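Adenine phosphoribosyltransferase, putative (Trypanosoma brucei brucei, PDB 5VN4) probably catalyses the reversible conversion of adenine and 5-phospho-alpha-D-ribose 1-diphosphate into AMP and diphosphate, a purine salvage step, as a homodimer. Local coordinates at residues 143-147 with 172-176; 167-171 with 198-203. All coordinates share one frame; numbering follows the deposited sequence.

Contact 1 (143-147 with 172-176); sequences SFDKN and ACGAT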
loop_
_atom_site.group_PDB
_atom_site.type_symbol
_atom_site.label_atom_id
_atom_site.label_comp_id
_atom_site.label_asym_id
_atom_site.label_seq_id
_atom_site.Cartn_x
_atom_site.Cartn_y
_atom_site.Cartn_z
ATOM N N SER A 143 -3.021 9.841 15.809
ATOM C CA SER A 143 -2.955 10.156 14.387
ATOM C C SER A 143 -4.134 10.994 13.916
ATOM O O SER A 143 -4.027 11.668 12.887
ATOM C CB SER A 143 -2.827 8.874 13.562
ATOM O OG SER A 143 -3.855 7.950 13.885
ATOM N N PHE A 144 -5.254 10.949 14.635
ATOM C CA PHE A 144 -6.407 11.798 14.371
ATOM C C PHE A 144 -7.193 11.872 15.674
ATOM O O PHE A 144 -6.910 11.136 16.623
ATOM C CB PHE A 144 -7.238 11.260 13.196
ATOM C CG PHE A 144 -7.891 9.940 13.478
ATOM C CD1 PHE A 144 -7.161 8.767 13.429
ATOM C CD2 PHE A 144 -9.228 9.880 13.834
ATOM C CE1 PHE A 144 -7.755 7.555 13.708
ATOM C CE2 PHE A 144 -9.827 8.666 14.103
ATOM C CZ PHE A 144 -9.090 7.508 14.053
ATOM N N ASP A 145 -8.168 12.777 15.732
ATOM C CA ASP A 145 -8.866 12.992 17.004
ATOM C C ASP A 145 -10.302 13.437 16.743
ATOM O O ASP A 145 -10.797 13.382 15.615
ATOM C CB ASP A 145 -8.063 13.916 17.938
ATOM C CG ASP A 145 -8.046 15.374 17.484
ATOM O OD1 ASP A 145 -8.790 15.768 16.562
ATOM O OD2 ASP A 145 -7.269 16.151 18.072
ATOM N N LYS A 146 -10.978 13.891 17.806
ATOM C CA LYS A 146 -12.402 14.184 17.698
ATOM C C LYS A 146 -12.701 15.360 16.780
ATOM O O LYS A 146 -13.847 15.514 16.346
ATOM C CB LYS A 146 -13.025 14.388 19.086
ATOM C CG LYS A 146 -12.354 15.442 19.942
ATOM C CD LYS A 146 -12.971 15.484 21.335
ATOM C CE LYS A 146 -12.289 16.514 22.199
ATOM N NZ LYS A 146 -12.430 17.862 21.595
ATOM N N ASN A 147 -11.706 16.180 16.463
ATOM C CA ASN A 147 -11.898 17.305 15.563
ATOM C C ASN A 147 -11.564 16.961 14.120
ATOM O O ASN A 147 -11.613 17.841 13.253
ATOM C CB ASN A 147 -11.091 18.508 16.060
ATOM C CG ASN A 147 -11.600 19.018 17.391
ATOM O OD1 ASN A 147 -12.803 19.193 17.569
ATOM N ND2 ASN A 147 -10.700 19.218 18.342
ATOM N N ALA A 172 -13.565 5.263 18.027
ATOM C CA ALA A 172 -12.745 5.255 19.233
ATOM C C ALA A 172 -12.078 6.596 19.504
ATOM O O ALA A 172 -11.661 6.840 20.641
ATOM C CB ALA A 172 -11.687 4.152 19.144
ATOM N N CYS A 173 -11.960 7.459 18.496
ATOM C CA CYS A 173 -11.413 8.795 18.679
ATOM C C CYS A 173 -12.462 9.889 18.554
ATOM O O CYS A 173 -12.117 11.075 18.650
ATOM C CB CYS A 173 -10.264 9.050 17.697
ATOM S SG CYS A 173 -8.876 7.905 17.852
ATOM N N GLY A 174 -13.729 9.529 18.356
ATOM C CA GLY A 174 -14.784 10.520 18.292
ATOM C C GLY A 174 -14.769 11.377 17.050
ATOM O O GLY A 174 -15.411 12.427 17.022
ATOM N N ALA A 175 -14.061 10.954 16.010
ATOM C CA ALA A 175 -13.908 11.763 14.814
ATOM C C ALA A 175 -15.159 11.692 13.942
ATOM O O ALA A 175 -16.006 10.803 14.084
ATOM C CB ALA A 175 -12.713 11.271 14.001
ATOM N N THR A 176 -15.268 12.647 13.023
ATOM C CA THR A 176 -16.352 12.648 12.048
ATOM C C THR A 176 -15.948 11.791 10.857
ATOM O O THR A 176 -14.890 12.012 10.255
ATOM C CB THR A 176 -16.660 14.075 11.603
ATOM O OG1 THR A 176 -17.183 14.812 12.716
ATOM C CG2 THR A 176 -17.684 14.077 10.472
HETATM O O HOH W 1 -10.006 12.151 20.107
HETATM O O HOH W 2 -14.825 16.043 13.761
#
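Phe144 lays its ring under the side chain of Cys173, and this is the tightly packed half of the contact. The sulfur stands over the face of the ring, with Cys173 SG 4.2 Å from the Phe144 ring centroid and 26° off its normal, a sulfur-aromatic contact. Beside it Cys173 CB comes down to 3.6 Å from Phe144 CE2. The methyl of Ala175 lies instead at the edge of the ring, in its plane, with CB 3.8 Å from Phe144 CD2; the same methyl also abuts the carbonyl Asp145 O at 3.3 Å. Phe144 reaches this place with CG lodged between its own backbone N and carbonyl carbon (chi1 66°), which swings the end of the ring nearer to 172-176.

Toward solvent the fit is looser and largely mediated by water. Lys146 N and Cys173 O face each other at too poor an angle to bond directly; one water donates to Cys173 O at 2.8 Å and takes a weak bond from Lys146 N. A second water links Lys146 O to Thr176 OG1. Between them Lys146 CA makes a CA-H...O contact with Gly174 O, 3.5 Å away. Both turns are internally braced: Asp145 OD1 accepts from Asn147 N in an Asx turn, and Gly174, at positive phi, closes helix 161-172 with a Schellman motif.

Inward, the Phe144 ring rests on His83 and Leu85 of strand 83-87, while Cys173 touches Ile120 of strand 119-121; Thr176 then pairs with Ser148 and Val150 as strand 176-182 joins strand 149-153.

Contact 2 (167-171 with 198-203); sequences VQLVD and FAGGRY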
loop_
_atom_site.group_PDB
_atom_site.type_symbol
_atom_site.label_atom_id
_atom_site.label_comp_id
_atom_site.label_asym_id
_atom_site.label_seq_id
_atom_site.Cartn_x
_atom_site.Cartn_y
_atom_site.Cartn_z
ATOM N N VAL A 167 -14.559 1.729 11.031
ATOM C CA VAL A 167 -15.549 2.560 11.716
ATOM C C VAL A 167 -15.351 2.501 13.225
ATOM O O VAL A 167 -15.428 3.524 13.912
ATOM C CB VAL A 167 -16.980 2.147 11.308
ATOM C CG1 VAL A 167 -18.027 2.878 12.154
ATOM C CG2 VAL A 167 -17.218 2.416 9.827
ATOM N N GLN A 168 -15.076 1.309 13.761
ATOM C CA GLN A 168 -14.821 1.178 15.197
ATOM C C GLN A 168 -13.630 2.024 15.628
ATOM O O GLN A 168 -13.666 2.667 16.685
ATOM C CB GLN A 168 -14.607 -0.292 15.559
ATOM C CG GLN A 168 -15.874 -1.114 15.411
ATOM C CD GLN A 168 -15.649 -2.614 15.449
ATOM O OE1 GLN A 168 -14.525 -3.089 15.309
ATOM N NE2 GLN A 168 -16.738 -3.373 15.626
ATOM N N LEU A 169 -12.571 2.061 14.814
ATOM C CA LEU A 169 -11.384 2.838 15.161
ATOM C C LEU A 169 -11.641 4.338 15.043
ATOM O O LEU A 169 -11.151 5.120 15.869
ATOM C CB LEU A 169 -10.215 2.404 14.279
ATOM C CG LEU A 169 -9.750 0.961 14.479
ATOM C CD1 LEU A 169 -8.749 0.572 13.392
ATOM C CD2 LEU A 169 -9.145 0.755 15.871
ATOM N N VAL A 170 -12.400 4.762 14.028
ATOM C CA VAL A 170 -12.785 6.169 13.923
ATOM C C VAL A 170 -13.624 6.569 15.128
ATOM O O VAL A 170 -13.404 7.621 15.745
ATOM C CB VAL A 170 -13.529 6.414 12.595
ATOM C CG1 VAL A 170 -14.117 7.817 12.557
ATOM C CG2 VAL A 170 -12.603 6.175 11.413
ATOM N N ASP A 171 -14.587 5.719 15.483
ATOM C CA ASP A 171 -15.452 5.945 16.631
ATOM C C ASP A 171 -14.653 6.030 17.927
ATOM O O ASP A 171 -15.003 6.800 18.831
ATOM C CB ASP A 171 -16.470 4.803 16.688
ATOM C CG ASP A 171 -17.498 4.986 17.770
ATOM O OD1 ASP A 171 -18.407 5.823 17.578
ATOM O OD2 ASP A 171 -17.405 4.281 18.796
ATOM N N PHE A 198 -23.887 -0.263 13.198
ATOM C CA PHE A 198 -23.012 -0.168 14.364
ATOM C C PHE A 198 -23.463 0.951 15.299
ATOM O O PHE A 198 -23.867 2.030 14.858
ATOM C CB PHE A 198 -21.578 0.116 13.889
ATOM C CG PHE A 198 -20.598 0.375 15.006
ATOM C CD1 PHE A 198 -20.250 -0.635 15.888
ATOM C CD2 PHE A 198 -20.021 1.623 15.169
ATOM C CE1 PHE A 198 -19.348 -0.405 16.916
ATOM C CE2 PHE A 198 -19.106 1.865 16.198
ATOM C CZ PHE A 198 -18.774 0.850 17.072
ATOM N N ALA A 199 -23.389 0.684 16.606
ATOM C CA ALA A 199 -23.663 1.697 17.628
ATOM C C ALA A 199 -25.029 2.347 17.423
ATOM O O ALA A 199 -25.177 3.571 17.480
ATOM C CB ALA A 199 -22.545 2.739 17.710
ATOM N N GLY A 200 -26.028 1.517 17.144
ATOM C CA GLY A 200 -27.392 1.999 17.002
ATOM C C GLY A 200 -27.619 2.923 15.826
ATOM O O GLY A 200 -28.551 3.734 15.858
ATOM N N GLY A 201 -26.799 2.825 14.783
ATOM C CA GLY A 201 -26.986 3.644 13.602
ATOM C C GLY A 201 -26.249 4.961 13.608
ATOM O O GLY A 201 -26.562 5.830 12.786
ATOM N N ARG A 202 -25.269 5.128 14.507
ATOM C CA ARG A 202 -24.488 6.360 14.609
ATOM C C ARG A 202 -23.901 6.814 13.273
ATOM O O ARG A 202 -23.737 8.021 13.050
ATOM C CB ARG A 202 -23.376 6.152 15.643
ATOM C CG ARG A 202 -22.481 7.363 15.926
ATOM C CD ARG A 202 -21.526 7.066 17.086
ATOM N NE ARG A 202 -22.277 6.802 18.315
ATOM C CZ ARG A 202 -21.818 6.113 19.354
ATOM N NH1 ARG A 202 -20.590 5.608 19.341
ATOM N NH2 ARG A 202 -22.594 5.928 20.415
ATOM N N TYR A 203 -23.576 5.879 12.377
ATOM C CA TYR A 203 -22.932 6.206 11.109
ATOM C C TYR A 203 -23.823 5.945 9.896
ATOM O O TYR A 203 -23.319 5.820 8.779
ATOM C CB TYR A 203 -21.582 5.488 11.004
ATOM C CG TYR A 203 -20.666 5.901 12.143
ATOM C CD1 TYR A 203 -19.948 7.097 12.094
ATOM C CD2 TYR A 203 -20.568 5.127 13.296
ATOM C CE1 TYR A 203 -19.143 7.497 13.163
ATOM C CE2 TYR A 203 -19.763 5.506 14.347
ATOM C CZ TYR A 203 -19.056 6.688 14.280
ATOM O OH TYR A 203 -18.271 7.059 15.353
#
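Helix 161-172 of the type I phosphoribosyltransferase fold meets the loop that follows helix 192-197 through Asp171, whose carboxylate oxygen OD1 receives two donors. Tyr203 OH donates to the anti lone pair of Asp171 OD1 at 2.5 Å. Arg202 NH1 donates to the syn lone pair of Asp171 OD1 at 2.8 Å, forming a salt bridge; the oxygen lies almost in the guanidinium plane, and the carboxylate and guanidinium planes are only 15° apart. The other oxygen, Asp171 OD2, is bound by Lys240 of the second subunit, so the carboxylate is held at both ends and would probably stay ionised.

This helix connects the parallel strands 149-153 and 176-182 of the central sheet, and Val167, one turn before Asp171, sits above them on Leu152 and Leu177. With CG1 anti to the backbone N (chi1 172°), Val167 places that methyl over the face of the Tyr203 ring, 3.6 Å from Tyr203 CD2, and 3.8 Å from Phe198 CD2. Phe198 turns its edge to the carboxylate carbon, the ring almost perpendicular to the carboxylate plane. Gln168 CG makes an off-centre CH-pi contact with the same ring, meeting CE1 and CZ, while Gln168 OE1 accepts from Glu123 N.

How the contacts relate
From the N terminus the chain first passes 143-147, in the loop before strand 149-153, and then helix 161-172, which carries 167-171 and runs straight on into 172-176. Contact 1 closes there, over strand 149-153 and the helix; contact 2 closes only at 198-203, after strand 176-182 and helix 192-197. The segments alternate, so the two loops cross along the chain. Their centres lie about 12 Å apart and they touch: Phe144 CZ packs 3.6 Å from Leu169 O, and Val170 CG1 against Ala175 O. Contact 1 joins the loop before strand 149-153 to the turn leaving helix 161-172, contact 2 the last turns of that helix to the loop after helix 192-197, and both reach the second subunit.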